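Local coordinates for protein chorismate mutase (Paraburkholderia phymatum, PDB 5TS9) that probably catalyses the rearrangement of chorismate to prephenate, the committed step on the way to phenylalanine and tyrosine, at residues A[17-22]-A[146-151]; A[24-29]-A[159-164]; A[35-40]-A[91-96]; A[41-46]-A[80-85]. One frame throughout, in Å; residues are numbered along the deposited sequence. Where two conformers were deposited one is given.

Contact 1: residues A[17-22]-A[146-151]; sequences PLVRSM and GQVAEQ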
loop_
_atom_site.group_PDB
_atom_site.type_symbol
_atom_site.label_atom_id
_atom_site.label_comp_id
_atom_site.label_asym_id
_atom_site.label_seq_id
_atom_site.Cartn_x
_atom_site.Cartn_y
_atom_site.Cartn_z
ATOM N N PRO A 17 8.927 -16.939 11.288
ATOM C CA PRO A 17 7.707 -16.894 12.116
ATOM C C PRO A 17 7.072 -15.507 12.200
ATOM O O PRO A 17 5.838 -15.392 12.187
ATOM C CB PRO A 17 8.196 -17.396 13.488
ATOM C CG PRO A 17 9.393 -18.232 13.179
ATOM C CD PRO A 17 10.062 -17.518 12.034
ATOM N N LEU A 18 7.873 -14.445 12.270
ATOM C CA LEU A 18 7.309 -13.098 12.246
ATOM C C LEU A 18 6.596 -12.823 10.923
ATOM O O LEU A 18 5.449 -12.353 10.906
ATOM C CB LEU A 18 8.416 -12.067 12.493
ATOM C CG LEU A 18 8.061 -10.578 12.336
ATOM C CD1 LEU A 18 6.875 -10.231 13.193
ATOM C CD2 LEU A 18 9.267 -9.726 12.722
ATOM N N VAL A 19 7.259 -13.124 9.798
ATOM C CA VAL A 19 6.680 -12.858 8.477
ATOM C C VAL A 19 5.450 -13.723 8.261
ATOM O O VAL A 19 4.477 -13.301 7.631
ATOM C CB VAL A 19 7.750 -13.080 7.384
ATOM C CG1 VAL A 19 7.148 -13.029 5.969
ATOM C CG2 VAL A 19 8.843 -12.035 7.514
ATOM N N ARG A 20 5.463 -14.942 8.800
ATOM C CA ARG A 20 4.290 -15.802 8.722
ATOM C C ARG A 20 3.096 -15.173 9.443
ATOM O O ARG A 20 1.980 -15.181 8.924
ATOM C CB ARG A 20 4.647 -17.169 9.313
ATOM C CG ARG A 20 3.705 -18.288 8.966
ATOM C CD ARG A 20 4.272 -19.589 9.539
ATOM N NE ARG A 20 5.362 -20.158 8.739
ATOM C CZ ARG A 20 6.422 -20.778 9.254
ATOM N NH1 ARG A 20 6.563 -20.882 10.570
ATOM N NH2 ARG A 20 7.350 -21.289 8.457
ATOM N N SER A 21 3.314 -14.601 10.634
ATOM C CA SER A 21 2.203 -14.000 11.363
ATOM C C SER A 21 1.633 -12.804 10.605
ATOM O O SER A 21 0.409 -12.634 10.526
ATOM C CB SER A 21 2.652 -13.604 12.772
ATOM O OG SER A 21 3.778 -12.742 12.741
ATOM N N MET A 22 2.501 -11.973 10.019
ATOM C CA MET A 22 2.015 -10.866 9.195
ATOM C C MET A 22 1.271 -11.384 7.974
ATOM O O MET A 22 0.250 -10.805 7.574
ATOM C CB MET A 22 3.179 -9.972 8.763
ATOM C CG MET A 22 3.845 -9.228 9.914
ATOM S SD MET A 22 5.181 -8.136 9.304
ATOM C CE MET A 22 5.663 -7.324 10.847
ATOM N N GLY A 146 9.899 -14.227 0.641
ATOM C CA GLY A 146 9.923 -15.195 -0.441
ATOM C C GLY A 146 9.566 -16.591 0.030
ATOM O O GLY A 146 8.726 -17.271 -0.571
ATOM N N GLN A 147 10.184 -17.032 1.128
ATOM C CA GLN A 147 9.906 -18.370 1.643
ATOM C C GLN A 147 8.442 -18.510 2.036
ATOM O O GLN A 147 7.786 -19.495 1.686
ATOM C CB GLN A 147 10.811 -18.682 2.834
ATOM C CG GLN A 147 10.682 -20.112 3.329
ATOM C CD GLN A 147 11.653 -20.435 4.446
ATOM O OE1 GLN A 147 12.780 -19.949 4.461
ATOM N NE2 GLN A 147 11.213 -21.255 5.394
ATOM N N VAL A 148 7.909 -17.523 2.755
ATOM C CA VAL A 148 6.529 -17.612 3.221
ATOM C C VAL A 148 5.557 -17.588 2.045
ATOM O O VAL A 148 4.542 -18.300 2.037
ATOM C CB VAL A 148 6.258 -16.478 4.224
ATOM C CG1 VAL A 148 4.765 -16.281 4.419
ATOM C CG2 VAL A 148 6.982 -16.782 5.578
ATOM N N ALA A 149 5.855 -16.780 1.031
ATOM C CA ALA A 149 4.997 -16.729 -0.141
ATOM C C ALA A 149 5.016 -18.057 -0.890
ATOM O O ALA A 149 3.966 -18.536 -1.330
ATOM C CB ALA A 149 5.419 -15.563 -1.038
ATOM N N GLU A 150 6.188 -18.685 -1.012
ATOM C CA GLU A 150 6.258 -20.032 -1.580
ATOM C C GLU A 150 5.472 -21.033 -0.738
ATOM O O GLU A 150 4.603 -21.735 -1.261
ATOM C CB GLU A 150 7.719 -20.475 -1.728
ATOM N N GLN A 151 5.751 -21.101 0.575
ATOM C CA GLN A 151 5.068 -22.025 1.489
ATOM C C GLN A 151 3.555 -21.900 1.380
ATOM O O GLN A 151 2.810 -22.885 1.315
ATOM C CB GLN A 151 5.469 -21.707 2.932
ATOM C CG GLN A 151 6.537 -22.553 3.604
ATOM C CD GLN A 151 6.944 -21.951 4.955
ATOM O OE1 GLN A 151 6.221 -21.121 5.522
ATOM N NE2 GLN A 151 8.110 -22.345 5.458
#
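Val148 points toward helix 16-39 and meets Val19, the two branched side chains crossing at a slant so that one methyl of each does the touching. Val148 CG2 lies 3.8 Å from Val19 CG1, and the same methyl comes within 4.0 Å of the backbone atom Arg20 N. Each valine chooses its branch through chi1: in Val19 the touching CG1 is anti to the backbone N (171°), whereas Val148 offers CG2, the methyl anti to its own carbonyl carbon. Val148 thus nestles against backbone as well as side chain, and the nearest CA atoms of the two segments, Arg20 CA and Val148 CA, are 6.2 Å apart.

One turn further along helix 137-151, the character of the contact changes. Arg20 starts out extended, with CG anti to the backbone N, then bends at chi3 (-78°), which swings its guanidinium across to Gln151. The two side chains cross at about a right angle, and the end of Gln151 comes up at the guanidinium edge. This polar pair lies on the outer side of the valine contact, where Gln151 is exposed.

The short helical segments cross at -54°, their axes 9.6 Å apart at closest approach. Val16 and Ala23 also touch Val148, which thereby sits as a knob in a hole formed by Val16, Val19, Arg20 and Ala23. Leu162 of helix 156-165 touches both valines, while helix 106-128 packs against Leu18 on another side of helix 16-39.

Contact 2: residues A[24-29]-A[159-164]; sequences DRLNTA and RAALDR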
loop_
_atom_site.group_PDB
_atom_site.type_symbol
_atom_site.label_atom_id
_atom_site.label_comp_id
_atom_site.label_asym_id
_atom_site.label_seq_id
_atom_site.Cartn_x
_atom_site.Cartn_y
_atom_site.Cartn_z
ATOM N N ASP A 24 -0.468 -14.207 7.848
ATOM C CA ASP A 24 -1.786 -14.620 8.334
ATOM C C ASP A 24 -2.696 -13.409 8.542
ATOM O O ASP A 24 -3.896 -13.458 8.234
ATOM C CB ASP A 24 -1.650 -15.408 9.640
ATOM C CG ASP A 24 -0.890 -16.714 9.466
ATOM O OD1 ASP A 24 -0.873 -17.276 8.348
ATOM O OD2 ASP A 24 -0.317 -17.181 10.464
ATOM N N ARG A 25 -2.138 -12.304 9.046
ATOM C CA ARG A 25 -2.947 -11.103 9.226
ATOM C C ARG A 25 -3.370 -10.539 7.883
ATOM O O ARG A 25 -4.527 -10.144 7.697
ATOM C CB ARG A 25 -2.168 -10.050 10.021
ATOM C CG ARG A 25 -3.071 -8.938 10.591
ATOM C CD ARG A 25 -2.300 -7.757 11.119
ATOM N NE ARG A 25 -3.199 -6.886 11.875
ATOM C CZ ARG A 25 -4.057 -6.031 11.319
ATOM N NH1 ARG A 25 -4.103 -5.897 10.004
ATOM N NH2 ARG A 25 -4.862 -5.305 12.091
ATOM N N LEU A 26 -2.435 -10.508 6.933
ATOM C CA LEU A 26 -2.735 -10.016 5.599
ATOM C C LEU A 26 -3.893 -10.785 4.981
ATOM O O LEU A 26 -4.748 -10.196 4.319
ATOM C CB LEU A 26 -1.482 -10.111 4.726
ATOM C CG LEU A 26 -1.552 -9.482 3.336
ATOM C CD1 LEU A 26 -1.851 -7.957 3.414
ATOM C CD2 LEU A 26 -0.231 -9.753 2.617
ATOM N N ASN A 27 -3.962 -12.093 5.220
ATOM C CA ASN A 27 -4.954 -12.917 4.542
ATOM C C ASN A 27 -6.380 -12.639 5.002
ATOM O O ASN A 27 -7.316 -13.019 4.294
ATOM C CB ASN A 27 -4.624 -14.405 4.725
ATOM C CG ASN A 27 -3.586 -14.902 3.718
ATOM O OD1 ASN A 27 -3.586 -14.502 2.545
ATOM N ND2 ASN A 27 -2.696 -15.778 4.173
ATOM N N THR A 28 -6.585 -12.015 6.173
ATOM C CA THR A 28 -7.937 -11.576 6.519
ATOM C C THR A 28 -8.484 -10.542 5.530
ATOM O O THR A 28 -9.702 -10.385 5.440
ATOM C CB THR A 28 -7.992 -10.967 7.919
ATOM O OG1 THR A 28 -7.192 -9.770 7.945
ATOM C CG2 THR A 28 -7.498 -11.964 8.973
ATOM N N ALA A 29 -7.613 -9.831 4.803
ATOM C CA ALA A 29 -8.074 -8.867 3.796
ATOM C C ALA A 29 -9.037 -9.499 2.787
ATOM O O ALA A 29 -9.999 -8.854 2.342
ATOM C CB ALA A 29 -6.878 -8.256 3.063
ATOM N N ARG A 159 1.953 -11.241 -2.213
ATOM C CA ARG A 159 3.376 -11.090 -1.907
ATOM C C ARG A 159 3.780 -9.621 -1.920
ATOM O O ARG A 159 4.538 -9.165 -1.048
ATOM C CB ARG A 159 4.226 -11.898 -2.889
ATOM C CG ARG A 159 5.718 -11.939 -2.512
ATOM C CD ARG A 159 6.533 -12.821 -3.478
ATOM N NE ARG A 159 7.128 -12.005 -4.530
ATOM C CZ ARG A 159 6.721 -11.991 -5.796
ATOM N NH1 ARG A 159 5.719 -12.769 -6.183
ATOM N NH2 ARG A 159 7.323 -11.206 -6.683
ATOM N N ALA A 160 3.278 -8.861 -2.899
ATOM C CA ALA A 160 3.560 -7.428 -2.938
ATOM C C ALA A 160 3.119 -6.755 -1.648
ATOM O O ALA A 160 3.858 -5.945 -1.072
ATOM C CB ALA A 160 2.872 -6.782 -4.141
ATOM N N ALA A 161 1.932 -7.101 -1.160
ATOM C CA ALA A 161 1.433 -6.495 0.062
ATOM C C ALA A 161 2.114 -7.074 1.295
ATOM O O ALA A 161 2.221 -6.384 2.321
ATOM C CB ALA A 161 -0.097 -6.657 0.138
ATOM N N LEU A 162 2.607 -8.318 1.228
ATOM C CA LEU A 162 3.458 -8.792 2.318
ATOM C C LEU A 162 4.746 -7.965 2.387
ATOM O O LEU A 162 5.189 -7.585 3.478
ATOM C CB LEU A 162 3.772 -10.289 2.153
ATOM C CG LEU A 162 4.493 -10.974 3.331
ATOM C CD1 LEU A 162 3.858 -10.602 4.650
ATOM C CD2 LEU A 162 4.494 -12.483 3.175
ATOM N N ASP A 163 5.331 -7.635 1.233
ATOM C CA ASP A 163 6.498 -6.742 1.215
ATOM C C ASP A 163 6.172 -5.375 1.824
ATOM O O ASP A 163 7.040 -4.739 2.432
ATOM C CB ASP A 163 7.005 -6.538 -0.215
ATOM C CG ASP A 163 7.790 -7.753 -0.779
ATOM O OD1 ASP A 163 8.521 -8.455 -0.038
ATOM O OD2 ASP A 163 7.696 -7.965 -2.005
ATOM N N ARG A 164 4.936 -4.896 1.655
ATOM C CA ARG A 164 4.525 -3.657 2.307
ATOM C C ARG A 164 4.425 -3.850 3.815
ATOM O O ARG A 164 4.817 -2.970 4.594
ATOM C CB ARG A 164 3.177 -3.185 1.728
ATOM C CG ARG A 164 2.588 -1.919 2.389
ATOM C CD ARG A 164 3.414 -0.681 2.010
ATOM N NE ARG A 164 2.947 0.567 2.616
ATOM C CZ ARG A 164 3.235 0.935 3.859
ATOM N NH1 ARG A 164 3.967 0.133 4.633
ATOM N NH2 ARG A 164 2.780 2.094 4.336
#
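Leu26 meets helix 156-165 over a flat group, the peptide between Ala161 and Leu162. Its CD2 methyl stands on one face of this plane, almost squarely above Leu162 N at 3.5 Å, and 3.8 Å from Ala161 C. Near the carbonyl end of the same peptide comes the methyl of Ala80 from helix 67-95.

The second leucine branch flanks the peptide: Leu26 CD1 rests 3.9 Å from Ala161 CB. Leu162 takes a lesser share through its CB, 4.1 Å from Leu26 CD2. With CG of Leu26 anti to the backbone N (chi1 -173°), the isopropyl end is carried out from its own helix so that both methyls reach Ala161 CB while CD2 also covers the peptide. Beside the small Ala161 side chain this methyl reaches the backbone, and all three touching residues are buried.

Leu26 thus meets an apolar patch, Ala161 and Leu162, whereas several polar side chains of 159-164 bond largely across the dimer interface. Arg159 hydrogen-bonds to Asn91 of the second subunit, while Asp163 hydrogen-bonds to Asn90 and forms a salt bridge with Arg94, both of that subunit. Arg164 forms salt bridges with Asp76 of its own chain and Glu79 of the second subunit. The contact joins helices 16-39 and 156-165 in the all-helical fold of type II (AroQ-class) chorismate mutases.

Contact 3: residues A[35-40]-A[91-96]; sequences SKWDTG and NWRRQG
Trp37 and Trp92 form a T-shaped (edge-to-face) indole pair that links the C-terminal ends of helices 16-39 and 67-95. Each helix is followed by a glycine with positive phi, Gly40 and Gly96, where the chain leaves the helical conformation.

The edge of Trp92 is directed at the face of Trp37, with planes at 89° and 5.9 Å between the centroids of the Trp37 six-membered and Trp92 five-membered rings. The benzo end of Trp37 reaches further, onto Trp92 CB and the backbone beside it. Its CZ3 is 3.4 Å from Trp92 CB and 3.6 Å from Arg93 N, while Trp37 CH2 lies 3.6 Å from Trp92 O. Having CG anti to the backbone N (chi1 171°) projects this indole across the gap. The aliphatic part of Arg93 adds a flank, its CG 3.9 Å from Trp37 CZ3. Ala98 touches both indoles, and Ala33, Leu34 and Pro99 pack on Trp92.

Within 91-96, Arg94 NH2 donates to Asn91 OD1 (2.8 Å) in the carbonyl plane; Arg94 also pairs with Asp163 of the second subunit and so is directed to the dimer interface. What joins the two helix ends is chiefly apolar: an edge-to-face indole contact flanked by the aliphatic part of Arg93, whose charged end is held by Asn90 of the same chain.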
loop_
_atom_site.group_PDB
_atom_site.type_symbol
_atom_site.label_atom_id
_atom_site.label_comp_id
_atom_site.label_asym_id
_atom_site.label_seq_id
_atom_site.Cartn_x
_atom_site.Cartn_y
_atom_site.Cartn_z
ATOM N N SER A 35 -16.821 -8.955 2.610
ATOM C CA SER A 35 -17.857 -8.320 3.408
ATOM C C SER A 35 -18.170 -6.927 2.888
ATOM O O SER A 35 -19.335 -6.518 2.832
ATOM C CB SER A 35 -17.420 -8.255 4.868
ATOM O OG SER A 35 -18.332 -7.457 5.610
ATOM N N LYS A 36 -17.138 -6.170 2.521
ATOM C CA LYS A 36 -17.360 -4.822 2.016
ATOM C C LYS A 36 -17.966 -4.848 0.617
ATOM O O LYS A 36 -18.715 -3.941 0.257
ATOM C CB LYS A 36 -16.053 -4.035 2.046
ATOM C CG LYS A 36 -15.664 -3.667 3.483
ATOM C CD LYS A 36 -14.371 -2.895 3.555
ATOM C CE LYS A 36 -14.033 -2.538 5.016
ATOM N NZ LYS A 36 -12.542 -2.262 5.138
ATOM N N TRP A 37 -17.679 -5.890 -0.165
ATOM C CA TRP A 37 -18.366 -6.088 -1.434
ATOM C C TRP A 37 -19.863 -6.326 -1.218
ATOM O O TRP A 37 -20.697 -5.774 -1.945
ATOM C CB TRP A 37 -17.724 -7.264 -2.192
ATOM C CG TRP A 37 -18.484 -7.712 -3.450
ATOM C CD1 TRP A 37 -19.506 -8.629 -3.525
ATOM C CD2 TRP A 37 -18.255 -7.260 -4.789
ATOM N NE1 TRP A 37 -19.927 -8.761 -4.834
ATOM C CE2 TRP A 37 -19.176 -7.929 -5.624
ATOM C CE3 TRP A 37 -17.360 -6.343 -5.362
ATOM C CZ2 TRP A 37 -19.219 -7.722 -7.008
ATOM C CZ3 TRP A 37 -17.403 -6.144 -6.733
ATOM C CH2 TRP A 37 -18.333 -6.824 -7.540
ATOM N N ASP A 38 -20.219 -7.126 -0.209
ATOM C CA ASP A 38 -21.628 -7.390 0.086
ATOM C C ASP A 38 -22.339 -6.137 0.594
ATOM O O ASP A 38 -23.456 -5.832 0.166
ATOM C CB ASP A 38 -21.747 -8.519 1.114
ATOM C CG ASP A 38 -21.243 -9.865 0.589
ATOM O OD1 ASP A 38 -21.002 -9.982 -0.634
ATOM O OD2 ASP A 38 -21.071 -10.805 1.404
ATOM N N THR A 39 -21.712 -5.393 1.514
ATOM C CA THR A 39 -22.409 -4.315 2.215
ATOM C C THR A 39 -22.217 -2.953 1.571
ATOM O O THR A 39 -22.998 -2.038 1.851
ATOM C CB THR A 39 -21.936 -4.216 3.672
ATOM O OG1 THR A 39 -20.559 -3.822 3.688
ATOM C CG2 THR A 39 -22.075 -5.533 4.390
ATOM N N GLY A 40 -21.198 -2.793 0.731
ATOM C CA GLY A 40 -20.890 -1.498 0.175
ATOM C C GLY A 40 -20.127 -0.576 1.097
ATOM O O GLY A 40 -19.924 0.590 0.748
ATOM N N ASN A 91 -10.723 -5.600 -8.811
ATOM C CA ASN A 91 -10.712 -6.793 -9.654
ATOM C C ASN A 91 -12.123 -7.334 -9.817
ATOM O O ASN A 91 -12.551 -7.654 -10.928
ATOM C CB ASN A 91 -9.807 -7.882 -9.064
ATOM C CG ASN A 91 -8.342 -7.567 -9.236
ATOM O OD1 ASN A 91 -8.005 -6.607 -9.911
ATOM N ND2 ASN A 91 -7.467 -8.370 -8.629
ATOM N N TRP A 92 -12.855 -7.437 -8.714
ATOM C CA TRP A 92 -14.230 -7.948 -8.770
ATOM C C TRP A 92 -15.143 -6.981 -9.502
ATOM O O TRP A 92 -16.012 -7.403 -10.277
ATOM C CB TRP A 92 -14.739 -8.194 -7.354
ATOM C CG TRP A 92 -13.900 -9.180 -6.630
ATOM C CD1 TRP A 92 -13.073 -10.126 -7.192
ATOM C CD2 TRP A 92 -13.783 -9.328 -5.212
ATOM N NE1 TRP A 92 -12.445 -10.856 -6.193
ATOM C CE2 TRP A 92 -12.867 -10.381 -4.972
ATOM C CE3 TRP A 92 -14.356 -8.669 -4.121
ATOM C CZ2 TRP A 92 -12.515 -10.795 -3.675
ATOM C CZ3 TRP A 92 -14.014 -9.078 -2.834
ATOM C CH2 TRP A 92 -13.094 -10.132 -2.624
ATOM N N ARG A 93 -14.962 -5.678 -9.276
ATOM C CA ARG A 93 -15.770 -4.689 -9.995
ATOM C C ARG A 93 -15.605 -4.832 -11.506
ATOM O O ARG A 93 -16.580 -4.706 -12.253
ATOM C CB ARG A 93 -15.408 -3.263 -9.548
ATOM C CG ARG A 93 -15.957 -2.857 -8.182
ATOM C CD ARG A 93 -15.782 -1.371 -7.932
ATOM N NE ARG A 93 -16.208 -0.995 -6.588
ATOM C CZ ARG A 93 -15.387 -0.769 -5.573
ATOM N NH1 ARG A 93 -14.068 -0.854 -5.740
ATOM N NH2 ARG A 93 -15.889 -0.444 -4.386
ATOM N N ARG A 94 -14.381 -5.119 -11.977
ATOM C CA ARG A 94 -14.155 -5.232 -13.419
ATOM C C ARG A 94 -14.774 -6.505 -13.995
ATOM O O ARG A 94 -15.099 -6.549 -15.188
ATOM C CB ARG A 94 -12.650 -5.196 -13.729
ATOM C CG ARG A 94 -12.006 -3.800 -13.606
ATOM C CD ARG A 94 -10.493 -3.792 -13.975
ATOM N NE ARG A 94 -9.654 -4.262 -12.871
ATOM C CZ ARG A 94 -9.152 -3.493 -11.907
ATOM N NH1 ARG A 94 -9.363 -2.172 -11.896
ATOM N NH2 ARG A 94 -8.401 -4.045 -10.956
ATOM N N GLN A 95 -14.927 -7.550 -13.188
ATOM C CA GLN A 95 -15.552 -8.786 -13.669
ATOM C C GLN A 95 -17.056 -8.808 -13.454
ATOM O O GLN A 95 -17.762 -9.543 -14.159
ATOM C CB GLN A 95 -14.921 -10.006 -12.979
ATOM C CG GLN A 95 -13.465 -10.246 -13.361
ATOM C CD GLN A 95 -12.660 -10.952 -12.268
ATOM O OE1 GLN A 95 -13.224 -11.580 -11.369
ATOM N NE2 GLN A 95 -11.331 -10.843 -12.342
ATOM N N GLY A 96 -17.569 -8.015 -12.513
ATOM C CA GLY A 96 -18.992 -7.997 -12.238
ATOM C C GLY A 96 -19.450 -8.883 -11.106
ATOM O O GLY A 96 -20.657 -8.915 -10.818
#

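Contact 4: residues A[41-46]-A[80-85]; sequences QPVYDG and ANKEVQ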
loop_
_atom_site.group_PDB
_atom_site.type_symbol
_atom_site.label_atom_id
_atom_site.label_comp_id
_atom_site.label_asym_id
_atom_site.label_seq_id
_atom_site.Cartn_x
_atom_site.Cartn_y
_atom_site.Cartn_z
ATOM N N GLN A 41 -19.693 -1.056 2.257
ATOM C CA GLN A 41 -18.916 -0.221 3.157
ATOM C C GLN A 41 -17.556 0.113 2.534
ATOM O O GLN A 41 -16.983 -0.689 1.787
ATOM C CB GLN A 41 -18.732 -0.923 4.504
ATOM C CG GLN A 41 -20.028 -1.056 5.291
ATOM C CD GLN A 41 -20.791 0.255 5.352
ATOM O OE1 GLN A 41 -21.934 0.350 4.893
ATOM N NE2 GLN A 41 -20.157 1.280 5.911
ATOM N N PRO A 42 -17.024 1.301 2.804
ATOM C CA PRO A 42 -15.740 1.689 2.208
ATOM C C PRO A 42 -14.576 0.944 2.846
ATOM O O PRO A 42 -14.642 0.488 3.991
ATOM C CB PRO A 42 -15.658 3.195 2.489
ATOM C CG PRO A 42 -16.474 3.384 3.731
ATOM C CD PRO A 42 -17.604 2.367 3.644
ATOM N N VAL A 43 -13.489 0.819 2.077
ATOM C CA VAL A 43 -12.284 0.174 2.602
ATOM C C VAL A 43 -11.739 0.960 3.785
ATOM O O VAL A 43 -11.443 0.399 4.845
ATOM C CB VAL A 43 -11.225 0.035 1.501
ATOM C CG1 VAL A 43 -9.872 -0.446 2.090
ATOM C CG2 VAL A 43 -11.719 -0.890 0.416
ATOM N N TYR A 44 -11.588 2.273 3.610
ATOM C CA TYR A 44 -10.970 3.112 4.626
ATOM C C TYR A 44 -11.988 3.518 5.686
ATOM O O TYR A 44 -13.116 3.897 5.370
ATOM C CB TYR A 44 -10.360 4.357 3.977
ATOM C CG TYR A 44 -9.818 5.360 4.973
ATOM C CD1 TYR A 44 -8.767 5.032 5.824
ATOM C CD2 TYR A 44 -10.355 6.629 5.060
ATOM C CE1 TYR A 44 -8.276 5.949 6.738
ATOM C CE2 TYR A 44 -9.874 7.546 5.966
ATOM C CZ TYR A 44 -8.831 7.203 6.794
ATOM O OH TYR A 44 -8.361 8.139 7.683
ATOM N N ASP A 45 -11.580 3.430 6.952
ATOM C CA ASP A 45 -12.377 3.912 8.089
ATOM C C ASP A 45 -11.387 4.540 9.063
ATOM O O ASP A 45 -10.745 3.830 9.843
ATOM C CB ASP A 45 -13.175 2.786 8.747
ATOM C CG ASP A 45 -13.931 3.237 10.005
ATOM O OD1 ASP A 45 -13.885 4.431 10.384
ATOM O OD2 ASP A 45 -14.591 2.373 10.620
ATOM N N GLY A 46 -11.287 5.868 9.023
ATOM C CA GLY A 46 -10.268 6.548 9.806
ATOM C C GLY A 46 -10.370 6.268 11.292
ATOM O O GLY A 46 -9.357 6.047 11.960
ATOM N N ALA A 80 -0.994 -2.491 4.349
ATOM C CA ALA A 80 -0.881 -3.656 3.475
ATOM C C ALA A 80 -2.246 -4.318 3.302
ATOM O O ALA A 80 -2.604 -4.768 2.207
ATOM C CB ALA A 80 0.131 -4.653 4.044
ATOM N N ASN A 81 -3.025 -4.354 4.376
ATOM C CA ASN A 81 -4.358 -4.944 4.309
ATOM C C ASN A 81 -5.258 -4.161 3.355
ATOM O O ASN A 81 -5.965 -4.747 2.530
ATOM C CB ASN A 81 -4.942 -5.006 5.722
ATOM C CG ASN A 81 -5.817 -6.235 5.936
ATOM O OD1 ASN A 81 -6.994 -6.242 5.572
ATOM N ND2 ASN A 81 -5.242 -7.276 6.517
ATOM N N LYS A 82 -5.239 -2.829 3.442
ATOM C CA LYS A 82 -6.013 -2.027 2.491
ATOM C C LYS A 82 -5.521 -2.212 1.054
ATOM O O LYS A 82 -6.329 -2.235 0.128
ATOM C CB LYS A 82 -5.978 -0.548 2.892
ATOM C CG LYS A 82 -6.529 -0.309 4.316
ATOM C CD LYS A 82 -6.719 1.173 4.637
ATOM C CE LYS A 82 -5.381 1.875 4.736
ATOM N NZ LYS A 82 -5.587 3.330 5.122
ATOM N N GLU A 83 -4.204 -2.334 0.843
ATOM C CA GLU A 83 -3.675 -2.605 -0.498
ATOM C C GLU A 83 -4.364 -3.806 -1.134
ATOM O O GLU A 83 -4.777 -3.773 -2.303
ATOM C CB GLU A 83 -2.165 -2.849 -0.413
ATOM C CG GLU A 83 -1.519 -3.278 -1.709
ATOM C CD GLU A 83 0.010 -3.362 -1.621
ATOM O OE1 GLU A 83 0.651 -3.619 -2.653
ATOM O OE2 GLU A 83 0.575 -3.172 -0.524
ATOM N N VAL A 84 -4.484 -4.888 -0.375
ATOM C CA VAL A 84 -5.152 -6.076 -0.891
ATOM C C VAL A 84 -6.634 -5.788 -1.113
ATOM O O VAL A 84 -7.184 -6.100 -2.170
ATOM C CB VAL A 84 -4.939 -7.265 0.061
ATOM C CG1 VAL A 84 -5.771 -8.472 -0.373
ATOM C CG2 VAL A 84 -3.456 -7.642 0.086
ATOM N N GLN A 85 -7.293 -5.165 -0.133
ATOM C CA GLN A 85 -8.729 -4.937 -0.247
ATOM C C GLN A 85 -9.065 -4.088 -1.473
ATOM O O GLN A 85 -9.999 -4.402 -2.217
ATOM C CB GLN A 85 -9.280 -4.263 1.011
ATOM C CG GLN A 85 -9.246 -5.098 2.272
ATOM C CD GLN A 85 -9.781 -4.325 3.461
ATOM O OE1 GLN A 85 -10.845 -3.700 3.379
ATOM N NE2 GLN A 85 -9.053 -4.366 4.580
#
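Val43 supplies the close-packed part of this contact, pushing CG1 between Lys82 and Gln85 on the flank of helix 67-95. That methyl, anti to the backbone N (chi1 171°), lies 4.0 Å from Lys82 CB and 3.6 Å from Gln85 OE1. Val43 and Gln85 run past each other in opposite senses, so the valine meets the amide end of the glutamine as well as its CB.

The amide is fixed from two sides. Gln85 NE2 approaches a lone pair of Asn81 OD1, one turn earlier, in that residue's carbonyl plane, at 3.0 Å with an N-H...O angle of 148°. Gln85 OE1 in turn accepts from Lys36 NZ, which also bonds to Val43 O and so ties the loop backbone to the same buried amide.

Residues 41-45 lie in the linker between helices 16-39 and 46-59, with Asp45 as its last residue and N-cap of helix 46-59, its OD1 making weak bonds to the backbone N of Gln47 and of Arg48. Residues 80-85 lie midway along the long helix 67-95, the element across which the linker is laid.

The sparser side, where Tyr44 is partly exposed, is turned to the second subunit. Tyr44 and Lys82 lie side by side, pointing the same way, and meet in a single oblique approach, Lys82 NZ to Tyr44 CD1 at 3.7 Å. The lysine chain bends at chi3 (-68°), and its ammonium group makes salt bridges with Glu49 and Glu79. The tyrosine ring has Gly46 N 3.6 Å above one face, offset toward the rim, and forms a cation-pi pair with Arg168 of the second subunit.

Helix 16-39 carries one side of contacts 1, 2 and 3 in sequence, meeting helices 137-151, 156-165 and 67-95 in turn; contact 4 follows on the linker beyond it and returns to helix 67-95. Contacts 1 and 2 have centres about 10 Å apart and share Leu162 packing, and their segments alternate along the chain. The spans bridged by contacts 1 and 2 each enclose contacts 3 and 4. Contact 3 is remote from contact 1, about 28 Å between centres, but touches contact 4 through Lys36. Contacts 2, 3 and 4 all border the second subunit, and helices 67-95 and 156-165 take part both in packing within the chain and in the dimer interface.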